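Local coordinates for protein carbohydrate binding family 6 (Clostridium thermocellum, PDB 5A8C) that probably hydrolyses alpha-L-arabinofuranosyl linkages, as a family 43 glycoside hydrolase built as a five-bladed beta-propeller, at residues A[205-210]-A[238-243]. Residues are numbered along the deposited sequence; the frame is centred on the assembly and turned at random.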
# COMPACT_ATOMS: atom_id res chain seq x y z
N SER A 205 -13.39 12.18 -1.42
CA SER A 205 -13.17 12.49 -2.82
C SER A 205 -11.76 13.04 -3.03
O SER A 205 -11.26 13.82 -2.22
CB SER A 205 -14.18 13.53 -3.35
OG SER A 205 -15.52 13.21 -3.08
N ALA A 206 -11.14 12.61 -4.12
CA ALA A 206 -9.82 13.14 -4.49
C ALA A 206 -9.76 13.18 -6.00
O ALA A 206 -10.21 12.26 -6.67
CB ALA A 206 -8.67 12.25 -3.97
N PRO A 207 -9.13 14.22 -6.57
CA PRO A 207 -9.12 14.36 -8.01
C PRO A 207 -8.50 13.14 -8.69
O PRO A 207 -7.37 12.74 -8.38
CB PRO A 207 -8.27 15.62 -8.23
CG PRO A 207 -8.32 16.37 -6.99
CD PRO A 207 -8.49 15.39 -5.90
N ARG A 208 -9.21 12.56 -9.63
CA ARG A 208 -8.70 11.51 -10.47
C ARG A 208 -8.30 10.25 -9.67
O ARG A 208 -7.44 9.48 -10.11
CB ARG A 208 -7.56 12.04 -11.37
CG ARG A 208 -8.09 13.09 -12.34
CD ARG A 208 -7.00 13.98 -12.96
NE ARG A 208 -6.37 14.84 -11.97
CZ ARG A 208 -5.18 14.59 -11.42
NH1 ARG A 208 -4.47 13.51 -11.73
NH2 ARG A 208 -4.76 15.43 -10.50
N PHE A 209 -8.89 10.04 -8.51
CA PHE A 209 -8.52 8.89 -7.70
C PHE A 209 -8.71 7.58 -8.46
O PHE A 209 -9.79 7.33 -9.04
CB PHE A 209 -9.41 8.84 -6.42
CG PHE A 209 -9.15 7.66 -5.56
CD1 PHE A 209 -8.00 7.58 -4.78
CD2 PHE A 209 -10.03 6.59 -5.53
CE1 PHE A 209 -7.74 6.47 -3.99
CE2 PHE A 209 -9.79 5.50 -4.74
CZ PHE A 209 -8.63 5.42 -3.98
N PHE A 210 -7.70 6.71 -8.37
CA PHE A 210 -7.73 5.43 -9.06
C PHE A 210 -7.55 4.26 -8.13
O PHE A 210 -8.33 3.31 -8.18
CB PHE A 210 -6.69 5.44 -10.21
CG PHE A 210 -6.80 4.35 -11.20
CD1 PHE A 210 -7.89 4.26 -12.07
CD2 PHE A 210 -5.78 3.41 -11.33
CE1 PHE A 210 -7.95 3.28 -13.06
CE2 PHE A 210 -5.84 2.39 -12.29
CZ PHE A 210 -6.91 2.36 -13.15
N GLU A 238 -0.26 11.09 -6.16
CA GLU A 238 -0.68 12.46 -5.88
C GLU A 238 -1.23 12.52 -4.48
O GLU A 238 -1.34 11.51 -3.79
CB GLU A 238 -1.66 12.93 -6.94
CG GLU A 238 -1.13 12.63 -8.35
CD GLU A 238 -1.83 13.30 -9.51
OE1 GLU A 238 -2.30 14.46 -9.35
OE2 GLU A 238 -1.88 12.72 -10.59
N TYR A 239 -1.53 13.74 -3.98
CA TYR A 239 -1.93 13.84 -2.59
C TYR A 239 -2.71 15.10 -2.30
O TYR A 239 -2.69 16.09 -3.03
CB TYR A 239 -0.73 13.72 -1.63
CG TYR A 239 0.12 14.97 -1.49
CD1 TYR A 239 0.84 15.47 -2.58
CD2 TYR A 239 0.20 15.66 -0.30
CE1 TYR A 239 1.59 16.62 -2.46
CE2 TYR A 239 0.95 16.82 -0.17
CZ TYR A 239 1.68 17.26 -1.26
OH TYR A 239 2.38 18.44 -1.12
N MET A 240 -3.37 15.01 -1.14
CA MET A 240 -4.13 16.08 -0.52
C MET A 240 -3.72 16.23 0.93
O MET A 240 -3.24 15.26 1.53
CB MET A 240 -5.63 15.79 -0.56
CG MET A 240 -6.20 15.36 -1.89
SD MET A 240 -8.00 15.23 -1.90
CE MET A 240 -8.32 13.97 -0.77
N MET A 241 -3.98 17.39 1.52
CA MET A 241 -3.71 17.64 2.93
C MET A 241 -4.95 18.16 3.62
O MET A 241 -5.77 18.87 3.01
CB MET A 241 -2.59 18.67 3.11
CG MET A 241 -1.23 18.14 2.70
SD MET A 241 0.07 19.39 2.63
CE MET A 241 0.24 19.75 4.35
N SER A 242 -5.04 17.88 4.93
CA SER A 242 -6.14 18.38 5.75
C SER A 242 -5.69 18.55 7.18
O SER A 242 -4.74 17.90 7.63
CB SER A 242 -7.30 17.39 5.73
OG SER A 242 -8.39 17.92 6.50
N ASP A 243 -6.44 19.34 7.94
CA ASP A 243 -6.35 19.37 9.40
C ASP A 243 -7.14 18.25 10.07
O ASP A 243 -7.02 18.10 11.31
CB ASP A 243 -6.86 20.72 9.92
CG ASP A 243 -6.04 21.87 9.52
OD1 ASP A 243 -4.82 21.73 9.41
OD2 ASP A 243 -6.57 22.99 9.40
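Arg208 meets Glu238 with two nitrogens, one to each carboxylate oxygen, in an end-on salt bridge. NH1 of Arg208 bonds OE2 of Glu238 at 2.9 Å and NH2 of Arg208 bonds OE1 of Glu238, also at 2.9 Å; both are nearly straight. The oxygens lie close to the guanidinium plane, but that plane is turned 36° from the carboxylate, so NH1 comes to OE2 from above the acid's plane, while NH2 reaches OE1 on its syn side, again tilted out of plane. Each oxygen has a second partner: Tyr251 OH for OE1, Ser228 OG for OE2. Held this way, the buried carboxylate has little freedom to rotate, and the nearby positive charge would be expected to favour its ionised form.

The tightly packed part lies at Ala206 and Met240. The Met240 chain bends at its last torsion (chi3 -64°), bringing Met240 CE to 3.6 Å from Ala206 CB and 3.3 Å from Ser205 O. Phe224 and Phe249 also touch Met240, and Ile185 and Tyr226 touch Ala206.

Toward the partly exposed Pro207 the fit is looser, with its CD 4.0 Å from Met240 SD. Ser205, at the exposed margin, points its CB away and bonds Asn183 through OG.

A type II turn from Ala206 to Phe209, closed by Phe209 N to Ala206 O (3.2 Å), presents Arg208 with positive phi. The contact thus seats an inter-blade connection, leaving the sheet that ends with 200-204, against 237-242, the third strand of the next four-stranded antiparallel blade, an arrangement typical of a five-bladed beta-propeller.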